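Epoxyqueuosine reductase (Streptococcus thermophilus, PDB 5D6S) belongs to the QueG family of reductases and binds cobalamin together with two iron/sulfur clusters of the 4Fe-4S type. Local coordinates at residues P121-L126 and V259-D264; G117-N122 and G309-S314; N336-L341 and E363-P368; L329-D334 and A357-G362. One frame throughout, in Å; residues are numbered along the deposited sequence.

Contact 1. Residues P121-L126 and V259-D264. With SF4 (iron/sulfur cluster), chain G.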
loop_
_atom_site.group_PDB
_atom_site.type_symbol
_atom_site.label_atom_id
_atom_site.label_comp_id
_atom_site.label_asym_id
_atom_site.label_seq_id
_atom_site.Cartn_x
_atom_site.Cartn_y
_atom_site.Cartn_z
ATOM N N PRO A 121 3.946 -1.171 -7.224
ATOM C CA PRO A 121 3.080 -1.193 -8.415
ATOM C C PRO A 121 1.608 -1.000 -8.068
ATOM O O PRO A 121 0.836 -0.582 -8.931
ATOM C CB PRO A 121 3.301 -2.584 -9.019
ATOM C CG PRO A 121 4.307 -3.301 -8.174
ATOM C CD PRO A 121 4.594 -2.477 -6.957
ATOM N N ASN A 122 1.242 -1.304 -6.808
ATOM C CA ASN A 122 -0.089 -1.000 -6.254
ATOM C C ASN A 122 -0.486 0.467 -6.406
ATOM O O ASN A 122 -1.661 0.824 -6.277
ATOM C CB ASN A 122 -0.139 -1.387 -4.766
ATOM C CG ASN A 122 -1.565 -1.473 -4.216
ATOM O OD1 ASN A 122 -2.434 -2.118 -4.796
ATOM N ND2 ASN A 122 -1.810 -0.829 -3.090
ATOM N N SER A 123 0.515 1.321 -6.628
ATOM C CA SER A 123 0.306 2.741 -6.760
ATOM C C SER A 123 0.845 3.286 -8.082
ATOM O O SER A 123 1.171 4.475 -8.160
ATOM C CB SER A 123 0.967 3.470 -5.595
ATOM O OG SER A 123 0.593 4.834 -5.571
ATOM N N TRP A 124 0.942 2.439 -9.120
ATOM C CA TRP A 124 1.302 2.935 -10.469
ATOM C C TRP A 124 0.060 3.373 -11.160
ATOM O O TRP A 124 -0.981 2.765 -11.010
ATOM C CB TRP A 124 2.005 1.900 -11.316
ATOM C CG TRP A 124 3.339 1.467 -10.803
ATOM C CD1 TRP A 124 4.090 2.079 -9.842
ATOM C CD2 TRP A 124 4.097 0.337 -11.250
ATOM N NE1 TRP A 124 5.260 1.386 -9.637
ATOM C CE2 TRP A 124 5.288 0.303 -10.481
ATOM C CE3 TRP A 124 3.877 -0.663 -12.200
ATOM C CZ2 TRP A 124 6.259 -0.695 -10.641
ATOM C CZ3 TRP A 124 4.839 -1.662 -12.353
ATOM C CH2 TRP A 124 6.021 -1.660 -11.584
ATOM N N GLY A 125 0.141 4.484 -11.876
ATOM C CA GLY A 125 -1.016 5.008 -12.592
ATOM C C GLY A 125 -2.136 5.419 -11.676
ATOM O O GLY A 125 -1.962 5.464 -10.456
ATOM N N LEU A 126 -3.306 5.665 -12.255
ATOM C CA LEU A 126 -4.431 6.253 -11.534
ATOM C C LEU A 126 -4.894 5.517 -10.285
ATOM O O LEU A 126 -5.016 4.309 -10.283
ATOM C CB LEU A 126 -5.637 6.429 -12.437
ATOM C CG LEU A 126 -6.249 7.798 -12.174
ATOM C CD1 LEU A 126 -5.284 8.830 -12.717
ATOM C CD2 LEU A 126 -7.595 7.958 -12.844
ATOM N N VAL A 259 12.631 1.525 -1.735
ATOM C CA VAL A 259 11.182 1.487 -1.941
ATOM C C VAL A 259 10.549 2.509 -1.018
ATOM O O VAL A 259 10.407 2.244 0.183
ATOM C CB VAL A 259 10.591 0.086 -1.663
ATOM C CG1 VAL A 259 9.110 0.086 -1.951
ATOM C CG2 VAL A 259 11.254 -0.967 -2.543
ATOM N N ILE A 260 10.167 3.655 -1.585
ATOM C CA ILE A 260 9.695 4.786 -0.801
ATOM C C ILE A 260 8.196 4.813 -0.561
ATOM O O ILE A 260 7.679 5.727 0.067
ATOM C CB ILE A 260 10.082 6.141 -1.429
ATOM C CG1 ILE A 260 9.346 6.374 -2.735
ATOM C CG2 ILE A 260 11.595 6.251 -1.580
ATOM C CD1 ILE A 260 9.715 7.669 -3.430
ATOM N N TYR A 261 7.495 3.811 -1.049
ATOM C CA TYR A 261 6.055 3.665 -0.778
ATOM C C TYR A 261 5.606 2.210 -0.965
ATOM O O TYR A 261 5.771 1.626 -2.031
ATOM C CB TYR A 261 5.209 4.579 -1.674
ATOM C CG TYR A 261 3.778 4.634 -1.216
ATOM C CD1 TYR A 261 3.418 5.411 -0.131
ATOM C CD2 TYR A 261 2.787 3.866 -1.830
ATOM C CE1 TYR A 261 2.111 5.442 0.340
ATOM C CE2 TYR A 261 1.472 3.908 -1.383
ATOM C CZ TYR A 261 1.146 4.691 -0.279
ATOM O OH TYR A 261 -0.142 4.723 0.221
ATOM N N GLY A 262 5.060 1.618 0.088
ATOM C CA GLY A 262 4.616 0.234 0.025
ATOM C C GLY A 262 5.763 -0.753 0.099
ATOM O O GLY A 262 6.937 -0.374 0.218
ATOM N N CYS A 263 5.384 -2.031 0.074
ATOM C CA CYS A 263 6.280 -3.149 0.049
ATOM C C CYS A 263 5.588 -4.253 -0.744
ATOM O O CYS A 263 4.404 -4.526 -0.531
ATOM C CB CYS A 263 6.590 -3.591 1.488
ATOM S SG CYS A 263 7.608 -5.061 1.693
ATOM N N ASP A 264 6.351 -4.928 -1.593
ATOM C CA ASP A 264 5.852 -6.061 -2.370
ATOM C C ASP A 264 6.607 -7.367 -2.119
ATOM O O ASP A 264 6.360 -8.360 -2.786
ATOM C CB ASP A 264 5.897 -5.714 -3.845
ATOM C CG ASP A 264 4.877 -4.653 -4.206
ATOM O OD1 ASP A 264 4.937 -3.550 -3.622
ATOM O OD2 ASP A 264 4.018 -4.931 -5.051
HETATM FE FE1 SF4 G . 4.700 -6.126 4.874
HETATM FE FE2 SF4 G . 6.712 -6.391 3.283
HETATM FE FE3 SF4 G . 4.741 -8.097 3.189
HETATM FE FE4 SF4 G . 6.360 -8.128 5.183
HETATM S S1 SF4 G . 6.809 -8.502 3.183
HETATM S S2 SF4 G . 4.275 -8.164 5.232
HETATM S S3 SF4 G . 6.780 -6.021 5.318
HETATM S S4 SF4 G . 4.678 -6.034 2.763
#

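Contact 2. Residues G117-N122 and G309-S314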
loop_
_atom_site.group_PDB
_atom_site.type_symbol
_atom_site.label_atom_id
_atom_site.label_comp_id
_atom_site.label_asym_id
_atom_site.label_seq_id
_atom_site.Cartn_x
_atom_site.Cartn_y
_atom_site.Cartn_z
ATOM N N GLY A 117 14.323 5.987 -6.779
ATOM C CA GLY A 117 13.725 5.060 -5.835
ATOM C C GLY A 117 12.618 4.301 -6.527
ATOM O O GLY A 117 12.238 4.629 -7.653
ATOM N N LYS A 118 12.127 3.259 -5.874
ATOM C CA LYS A 118 10.983 2.492 -6.362
ATOM C C LYS A 118 9.769 2.806 -5.505
ATOM O O LYS A 118 9.873 3.216 -4.367
ATOM C CB LYS A 118 11.234 0.981 -6.303
ATOM C CG LYS A 118 12.486 0.452 -6.992
ATOM C CD LYS A 118 12.788 -0.979 -6.521
ATOM C CE LYS A 118 14.180 -1.459 -6.907
ATOM N NZ LYS A 118 14.367 -1.516 -8.383
ATOM N N ILE A 119 8.609 2.528 -6.047
ATOM C CA ILE A 119 7.356 2.829 -5.398
ATOM C C ILE A 119 6.346 1.769 -5.874
ATOM O O ILE A 119 6.181 1.571 -7.056
ATOM C CB ILE A 119 6.904 4.265 -5.716
ATOM C CG1 ILE A 119 5.379 4.320 -5.415
ATOM C CG2 ILE A 119 7.372 4.604 -7.132
ATOM C CD1 ILE A 119 4.366 4.625 -6.500
ATOM N N THR A 120 5.714 1.063 -4.931
ATOM C CA THR A 120 4.905 -0.151 -5.211
ATOM C C THR A 120 4.011 -0.077 -6.447
ATOM O O THR A 120 3.386 0.952 -6.701
ATOM C CB THR A 120 4.000 -0.548 -4.022
ATOM O OG1 THR A 120 3.171 -1.648 -4.409
ATOM C CG2 THR A 120 3.101 0.577 -3.608
ATOM N N PRO A 121 3.946 -1.171 -7.224
ATOM C CA PRO A 121 3.080 -1.193 -8.415
ATOM C C PRO A 121 1.608 -1.000 -8.068
ATOM O O PRO A 121 0.836 -0.582 -8.931
ATOM C CB PRO A 121 3.301 -2.584 -9.019
ATOM C CG PRO A 121 4.307 -3.301 -8.174
ATOM C CD PRO A 121 4.594 -2.477 -6.957
ATOM N N ASN A 122 1.242 -1.304 -6.808
ATOM C CA ASN A 122 -0.089 -1.000 -6.254
ATOM C C ASN A 122 -0.486 0.467 -6.406
ATOM O O ASN A 122 -1.661 0.824 -6.277
ATOM C CB ASN A 122 -0.139 -1.387 -4.766
ATOM C CG ASN A 122 -1.565 -1.473 -4.216
ATOM O OD1 ASN A 122 -2.434 -2.118 -4.796
ATOM N ND2 ASN A 122 -1.810 -0.829 -3.090
ATOM N N GLY A 309 -0.332 13.778 -7.731
ATOM C CA GLY A 309 -1.605 13.853 -7.011
ATOM C C GLY A 309 -2.644 12.812 -7.390
ATOM O O GLY A 309 -3.613 12.610 -6.672
ATOM N N MET A 310 -2.435 12.165 -8.527
ATOM C CA MET A 310 -3.381 11.213 -9.094
ATOM C C MET A 310 -3.152 9.797 -8.589
ATOM O O MET A 310 -4.004 8.949 -8.792
ATOM C CB MET A 310 -3.205 11.177 -10.611
ATOM C CG MET A 310 -1.944 10.411 -11.025
ATOM S SD MET A 310 -0.832 11.236 -12.166
ATOM C CE MET A 310 -0.446 12.760 -11.306
ATOM N N ILE A 311 -1.984 9.521 -8.015
ATOM C CA ILE A 311 -1.682 8.144 -7.585
ATOM C C ILE A 311 -2.195 7.875 -6.165
ATOM O O ILE A 311 -2.391 8.787 -5.357
ATOM C CB ILE A 311 -0.169 7.765 -7.704
ATOM C CG1 ILE A 311 0.689 8.466 -6.644
ATOM C CG2 ILE A 311 0.374 8.077 -9.093
ATOM C CD1 ILE A 311 2.081 7.887 -6.511
ATOM N N ALA A 312 -2.383 6.604 -5.864
ATOM C CA ALA A 312 -2.873 6.187 -4.554
ATOM C C ALA A 312 -1.966 6.704 -3.447
ATOM O O ALA A 312 -2.446 7.178 -2.407
ATOM C CB ALA A 312 -2.970 4.677 -4.489
ATOM N N GLY A 313 -0.657 6.591 -3.666
ATOM C CA GLY A 313 0.337 6.928 -2.659
ATOM C C GLY A 313 0.392 8.383 -2.265
ATOM O O GLY A 313 1.171 8.744 -1.377
ATOM N N SER A 314 -0.395 9.228 -2.940
ATOM C CA SER A 314 -0.392 10.660 -2.655
ATOM C C SER A 314 -1.385 11.045 -1.586
ATOM O O SER A 314 -1.563 12.228 -1.292
ATOM C CB SER A 314 -0.666 11.455 -3.934
ATOM O OG SER A 314 -2.022 11.399 -4.357
#

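Contact 3. Residues N336-L341 and E363-P368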
loop_
_atom_site.group_PDB
_atom_site.type_symbol
_atom_site.label_atom_id
_atom_site.label_comp_id
_atom_site.label_asym_id
_atom_site.label_seq_id
_atom_site.Cartn_x
_atom_site.Cartn_y
_atom_site.Cartn_z
ATOM N N ASN A 336 25.954 12.658 -3.711
ATOM C CA ASN A 336 25.344 13.824 -4.386
ATOM C C ASN A 336 24.190 14.463 -3.641
ATOM O O ASN A 336 23.747 15.572 -3.978
ATOM C CB ASN A 336 24.895 13.475 -5.805
ATOM C CG ASN A 336 26.053 13.113 -6.701
ATOM O OD1 ASN A 336 27.204 13.457 -6.445
ATOM N ND2 ASN A 336 25.759 12.365 -7.738
ATOM N N ALA A 337 23.693 13.790 -2.616
ATOM C CA ALA A 337 22.603 14.358 -1.834
ATOM C C ALA A 337 23.112 15.306 -0.729
ATOM O O ALA A 337 22.335 16.051 -0.134
ATOM C CB ALA A 337 21.784 13.240 -1.252
ATOM N N ILE A 338 24.409 15.241 -0.420
ATOM C CA ILE A 338 24.907 15.855 0.806
ATOM C C ILE A 338 24.477 17.317 0.843
ATOM O O ILE A 338 23.970 17.784 1.853
ATOM C CB ILE A 338 26.423 15.675 0.957
ATOM C CG1 ILE A 338 26.739 14.197 1.238
ATOM C CG2 ILE A 338 26.984 16.508 2.085
ATOM C CD1 ILE A 338 28.211 13.822 1.152
ATOM N N VAL A 339 24.677 18.038 -0.247
ATOM C CA VAL A 339 24.454 19.474 -0.201
ATOM C C VAL A 339 22.954 19.744 0.003
ATOM O O VAL A 339 22.549 20.690 0.708
ATOM C CB VAL A 339 25.107 20.272 -1.363
ATOM C CG1 VAL A 339 25.516 19.394 -2.527
ATOM C CG2 VAL A 339 24.207 21.411 -1.834
ATOM N N LYS A 340 22.123 18.901 -0.586
ATOM C CA LYS A 340 20.678 19.034 -0.384
ATOM C C LYS A 340 20.244 18.749 1.056
ATOM O O LYS A 340 19.364 19.399 1.617
ATOM C CB LYS A 340 19.927 18.103 -1.334
ATOM C CG LYS A 340 18.414 18.202 -1.232
ATOM C CD LYS A 340 17.910 19.608 -1.390
ATOM C CE LYS A 340 16.385 19.653 -1.353
ATOM N NZ LYS A 340 15.882 21.040 -1.525
ATOM N N LEU A 341 20.828 17.726 1.633
ATOM C CA LEU A 341 20.524 17.386 3.005
ATOM C C LEU A 341 20.922 18.558 3.905
ATOM O O LEU A 341 20.261 18.847 4.887
ATOM C CB LEU A 341 21.250 16.082 3.384
ATOM C CG LEU A 341 20.773 14.853 2.589
ATOM C CD1 LEU A 341 21.729 13.700 2.705
ATOM C CD2 LEU A 341 19.397 14.393 3.037
ATOM N N GLU A 363 25.077 8.250 7.508
ATOM C CA GLU A 363 25.099 7.051 6.710
ATOM C C GLU A 363 25.968 7.260 5.459
ATOM O O GLU A 363 26.760 6.390 5.083
ATOM C CB GLU A 363 23.641 6.711 6.311
ATOM C CG GLU A 363 22.903 5.643 7.134
ATOM C CD GLU A 363 23.614 5.143 8.381
ATOM O OE1 GLU A 363 23.756 5.893 9.366
ATOM O OE2 GLU A 363 24.016 3.965 8.364
ATOM N N ILE A 364 25.734 8.387 4.782
ATOM C CA ILE A 364 26.348 8.712 3.496
ATOM C C ILE A 364 27.832 9.035 3.646
ATOM O O ILE A 364 28.649 8.502 2.913
ATOM C CB ILE A 364 25.589 9.892 2.821
ATOM C CG1 ILE A 364 24.233 9.402 2.306
ATOM C CG2 ILE A 364 26.377 10.482 1.670
ATOM C CD1 ILE A 364 23.193 10.483 2.096
ATOM N N VAL A 365 28.181 9.908 4.584
ATOM C CA VAL A 365 29.573 10.338 4.757
ATOM C C VAL A 365 30.339 9.313 5.594
ATOM O O VAL A 365 30.368 9.396 6.823
ATOM C CB VAL A 365 29.646 11.701 5.430
ATOM C CG1 VAL A 365 31.087 12.141 5.582
ATOM C CG2 VAL A 365 28.853 12.732 4.632
ATOM N N LYS A 366 30.949 8.336 4.924
ATOM C CA LYS A 366 31.535 7.182 5.612
ATOM C C LYS A 366 32.826 7.529 6.344
ATOM O O LYS A 366 33.038 7.044 7.458
ATOM C CB LYS A 366 31.743 6.032 4.638
ATOM C CG LYS A 366 30.436 5.376 4.210
ATOM C CD LYS A 366 30.662 4.178 3.304
ATOM C CE LYS A 366 29.470 3.225 3.304
ATOM N NZ LYS A 366 29.742 1.960 2.549
ATOM N N LYS A 367 33.648 8.403 5.757
ATOM C CA LYS A 367 34.876 8.870 6.410
ATOM C C LYS A 367 34.902 10.400 6.489
ATOM O O LYS A 367 35.473 11.078 5.629
ATOM C CB LYS A 367 36.126 8.342 5.697
ATOM C CG LYS A 367 36.290 6.838 5.831
ATOM C CD LYS A 367 37.740 6.376 5.769
ATOM C CE LYS A 367 37.851 4.950 6.289
ATOM N NZ LYS A 367 39.261 4.485 6.325
ATOM N N PRO A 368 34.304 10.947 7.542
ATOM C CA PRO A 368 34.146 12.393 7.572
ATOM C C PRO A 368 35.450 13.140 7.741
ATOM O O PRO A 368 36.199 12.859 8.659
ATOM C CB PRO A 368 33.260 12.629 8.815
ATOM C CG PRO A 368 33.288 11.351 9.574
ATOM C CD PRO A 368 33.506 10.276 8.581
#

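Contact 4. Residues L329-D334 and A357-G362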
loop_
_atom_site.group_PDB
_atom_site.type_symbol
_atom_site.label_atom_id
_atom_site.label_comp_id
_atom_site.label_asym_id
_atom_site.label_seq_id
_atom_site.Cartn_x
_atom_site.Cartn_y
_atom_site.Cartn_z
ATOM N N LEU A 329 17.949 7.809 -0.324
ATOM C CA LEU A 329 19.253 8.418 -0.586
ATOM C C LEU A 329 20.324 7.985 0.426
ATOM O O LEU A 329 21.474 7.765 0.050
ATOM C CB LEU A 329 19.144 9.929 -0.592
ATOM C CG LEU A 329 18.415 10.426 -1.811
ATOM C CD1 LEU A 329 18.130 11.915 -1.643
ATOM C CD2 LEU A 329 19.210 10.174 -3.073
ATOM N N ALA A 330 19.952 7.859 1.698
ATOM C CA ALA A 330 20.904 7.380 2.668
ATOM C C ALA A 330 21.259 5.898 2.412
ATOM O O ALA A 330 22.412 5.506 2.481
ATOM C CB ALA A 330 20.359 7.576 4.064
ATOM N N ASN A 331 20.255 5.083 2.109
ATOM C CA ASN A 331 20.484 3.680 1.769
ATOM C C ASN A 331 21.329 3.454 0.513
ATOM O O ASN A 331 22.028 2.449 0.413
ATOM C CB ASN A 331 19.149 2.949 1.626
ATOM C CG ASN A 331 18.513 2.688 2.964
ATOM O OD1 ASN A 331 19.197 2.743 4.012
ATOM N ND2 ASN A 331 17.211 2.421 2.964
ATOM N N LEU A 332 21.285 4.393 -0.427
ATOM C CA LEU A 332 22.193 4.388 -1.561
ATOM C C LEU A 332 23.567 5.027 -1.303
ATOM O O LEU A 332 24.382 5.068 -2.228
ATOM C CB LEU A 332 21.552 5.105 -2.744
ATOM C CG LEU A 332 20.279 4.447 -3.252
ATOM C CD1 LEU A 332 19.525 5.401 -4.156
ATOM C CD2 LEU A 332 20.607 3.152 -3.982
ATOM N N HIS A 333 23.835 5.521 -0.088
ATOM C CA HIS A 333 25.103 6.230 0.211
ATOM C C HIS A 333 25.450 7.354 -0.783
ATOM O O HIS A 333 26.628 7.565 -1.110
ATOM C CB HIS A 333 26.244 5.227 0.262
ATOM C CG HIS A 333 25.936 4.041 1.105
ATOM N ND1 HIS A 333 25.971 4.089 2.482
ATOM C CD2 HIS A 333 25.553 2.785 0.778
ATOM C CE1 HIS A 333 25.617 2.914 2.967
ATOM N NE2 HIS A 333 25.362 2.105 1.954
ATOM N N ASP A 334 24.423 8.056 -1.270
ATOM C CA ASP A 334 24.572 8.980 -2.401
ATOM C C ASP A 334 25.260 10.257 -1.982
ATOM O O ASP A 334 24.622 11.148 -1.424
ATOM C CB ASP A 334 23.210 9.319 -3.017
ATOM C CG ASP A 334 23.327 10.109 -4.318
ATOM O OD1 ASP A 334 24.478 10.327 -4.794
ATOM O OD2 ASP A 334 22.263 10.462 -4.894
ATOM N N ALA A 357 17.358 13.772 7.741
ATOM C CA ALA A 357 18.552 14.202 7.017
ATOM C C ALA A 357 19.828 14.129 7.878
ATOM O O ALA A 357 20.866 13.697 7.392
ATOM C CB ALA A 357 18.368 15.605 6.470
ATOM N N ILE A 358 19.749 14.540 9.143
ATOM C CA ILE A 358 20.896 14.441 10.036
ATOM C C ILE A 358 21.389 13.003 10.134
ATOM O O ILE A 358 22.567 12.731 9.933
ATOM C CB ILE A 358 20.539 14.959 11.436
ATOM C CG1 ILE A 358 20.482 16.487 11.398
ATOM C CG2 ILE A 358 21.566 14.498 12.454
ATOM C CD1 ILE A 358 19.896 17.063 12.641
ATOM N N TRP A 359 20.454 12.073 10.349
ATOM C CA TRP A 359 20.766 10.666 10.288
ATOM C C TRP A 359 21.415 10.310 8.958
ATOM O O TRP A 359 22.409 9.593 8.915
ATOM C CB TRP A 359 19.490 9.820 10.477
ATOM C CG TRP A 359 19.689 8.336 10.246
ATOM C CD1 TRP A 359 20.310 7.458 11.081
ATOM C CD2 TRP A 359 19.289 7.584 9.107
ATOM N NE1 TRP A 359 20.305 6.190 10.537
ATOM C CE2 TRP A 359 19.676 6.240 9.329
ATOM C CE3 TRP A 359 18.625 7.900 7.933
ATOM C CZ2 TRP A 359 19.437 5.229 8.405
ATOM C CZ3 TRP A 359 18.378 6.875 6.994
ATOM C CH2 TRP A 359 18.786 5.566 7.241
ATOM N N ALA A 360 20.805 10.767 7.880
ATOM C CA ALA A 360 21.222 10.389 6.532
ATOM C C ALA A 360 22.693 10.778 6.284
ATOM O O ALA A 360 23.448 10.019 5.633
ATOM C CB ALA A 360 20.295 10.995 5.487
ATOM N N LEU A 361 23.120 11.923 6.814
ATOM C CA LEU A 361 24.536 12.288 6.675
ATOM C C LEU A 361 25.457 11.300 7.386
ATOM O O LEU A 361 26.549 11.015 6.898
ATOM C CB LEU A 361 24.791 13.694 7.153
ATOM C CG LEU A 361 24.195 14.792 6.277
ATOM C CD1 LEU A 361 24.338 16.117 6.987
ATOM C CD2 LEU A 361 24.843 14.873 4.916
ATOM N N GLY A 362 25.008 10.749 8.508
ATOM C CA GLY A 362 25.806 9.768 9.220
ATOM C C GLY A 362 25.951 8.459 8.466
ATOM O O GLY A 362 26.829 7.649 8.750
#

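Contact 1. Residues P121-L126 and V259-D264
Pro-121 meets the carboxylate of Asp-264, and this is the close part of the contact. The two side chains come from opposite directions. Asp-264 OD2 lies 3.2 Å from Pro-121 CD, and the same oxygen is 3.5 Å from Pro-121 CG. The proline thus offers two ring carbons, CD and CG, to the acid, and no polar group. The acid is held on its other oxygen: Asp-264 OD1 is hydrogen-bonded to Thr-120 OG1, with a weak bond to cobalamin besides. Asp-264 CG stands anti to its carbonyl carbon (chi1 -69°), which brings the carboxylate to the proline.

The second touch is looser. Ser-123 CB comes obliquely to the Tyr-261 ring, 4.2 Å from Tyr-261 CD2. Ser-123 OG is used elsewhere, in a hydrogen bond with Gly-313 N. Beyond Ser-123 the chain 121-126 leaves its partner, and Leu-126 ends up exposed at the surface. A turn precedes this exit. Trp-124 N bonds back to Pro-121 O at 3.0 Å, and Pro-121 CA sits over the centre of the Trp-124 ring, 3.3 Å above its plane.

On the buried side the segment 259-264 runs on to the cofactors. Cys-263 CB points away from 121-126, and SG, anti to the backbone N, binds iron FE2 of the cluster at 2.3 Å. Its backbone N is hydrogen-bonded to cobalamin. Adjacent residues therefore serve the cluster, the cobalamin and the loop 121-126. This is where a cysteine ligand of the 4Fe-4S double cluster binding domain borders the cobalamin pocket.

Contact 2. Residues G117-N122 and G309-S314
Ile-119 reaches tip to tip toward Ile-311, and their CD1 methyls meet at 4.0 Å. The motif beside this pair is an ST turn at Thr-120, which lies between Ile-119 and the 3-10 segment at 121-122. On the other segment a 3-10 turn, 312-314, follows Ile-311. The contact thus joins two irregular loops, one before helix 128-144 and one before helix 318-331.

The two isoleucines use different torsions. Ile-119 has CG1 anti to its backbone N (chi1 161°), which carries CD1 toward Ile-311. Ile-311 carries CG1 between its backbone N and carbonyl carbon (chi1 72°), and the branch still ends facing Ile-119.

Asn-122 O makes a longer approach, 4.4 Å from Ala-312 CB, a carbonyl oxygen against a methyl. The side chain of Asn-122 lies about 4 Å from the bound cobalamin at the nearest atoms. All four touching residues are buried.

Each loop has its own polar support. In 117-122, Asn-122 N donates to Thr-120 OG1 at 3.1 Å, which closes the ST turn. Ile-119 O receives a hydrogen bond from Trp-124 NE1, so the indole ties down the backbone behind the isoleucine. In 309-314 one oxygen does double duty. Ile-311 O accepts from Ser-314 N at 3.2 Å. The same Ile-311 O also accepts from Ser-314 OG at 2.8 Å; the hydroxyl lies in the carbonyl plane, with a C=O...donor angle of 154°.

Contact 3. Residues N336-L341 and E363-P368
Ile-338 and Ile-364 slide past each other in opposite directions. Ile-338 CG1 lies 3.8 Å from Ile-364 CG2, and Ile-338 CD1 is just as near to that methyl. The same CD1 meets Val-365 CG2 at 3.7 Å, where the two side chains cross at about a right angle. One turn further along its helix, Leu-341 points its CD1 at Ile-364 CD1, tip to tip at 3.6 Å. Ile-364 thus serves two partners with two branches. Its CG2 stands anti to the backbone N while CG1 lies beside it (chi1 -73°), and this splits the branches between Ile-338 and Leu-341.

The next shell is helical. Leu-341 N bonds to Ala-337 O at 2.9 Å. Val-365 is where the chain leaves helix 351-364. Leu-341 also packs on Ala-357 and Ile-326, so a third helix, 318-331, closes this core. Further out, Lys-340 forms a salt bridge with Glu-298, and Glu-363 forms one with Lys-396.

Methyl and methylene groups make every touch between the segments. The contact is therefore hydrophobic, and the salt bridges of Lys-340 and Glu-363 lie outside it.

Contact 4. Residues L329-D334 and A357-G362
Ala-330 puts its one methyl against two residues of helix 351-364. Its CB lies 3.7 Å from Ala-360 CB and 3.6 Å from Trp-359 CZ3. The small side chains let the helices come close: the CA atoms of Ala-330 and Ala-360 are 4.9 Å apart.

Trp-359 starts off to one side but ends nearer. Its CG is anti to the backbone N (chi1 172°), and this swings the six-membered ring alongside Ala-330. The methyl approaches the ring obliquely. Asn-331 comes at the ring edge, near its plane, with OD1 4.3 Å from Trp-359 CH2. The amide is turned by its outside partners: Asn-331 ND2 donates to Lys-257 O and Arg-253 O. Arg-253 also makes a cation-pi contact with Trp-359, so one arginine serves both residues.

Helix 318-331 ends here in a Schellman motif. His-333 has positive phi (51°). Asp-334 N bonds to Leu-329 O at 3.2 Å, and His-333 N bonds to Ala-330 O at 2.9 Å. The imidazole folds back, with Ala-330 O 3.8 Å above its plane toward the rim.

The contact itself is a close alanine-to-alanine approach of two helices, in an all-helical C-terminal region consistent with a HEAT-like fold.

Overall arrangement
Contacts 1 and 2 form one group beside the cofactors; contacts 3 and 4 form another among the C-terminal helices. The first two have centres 4 Å apart, share Pro-121 and Asn-122, and start from the loop between strand 93-100 and helix 128-144. They join that loop to the cluster-binding region and to the loop before helix 318-331. Contacts 3 and 4 come later. Their centres are 6 Å apart, and both use helix 351-364, with segments that alternate along the sequence. About 22 Å separates the centre of contact 4 from those of contacts 1 and 2. Helix 318-331, which starts soon after contact 2 and ends in contact 4, links the cofactor core to the C-terminal helices.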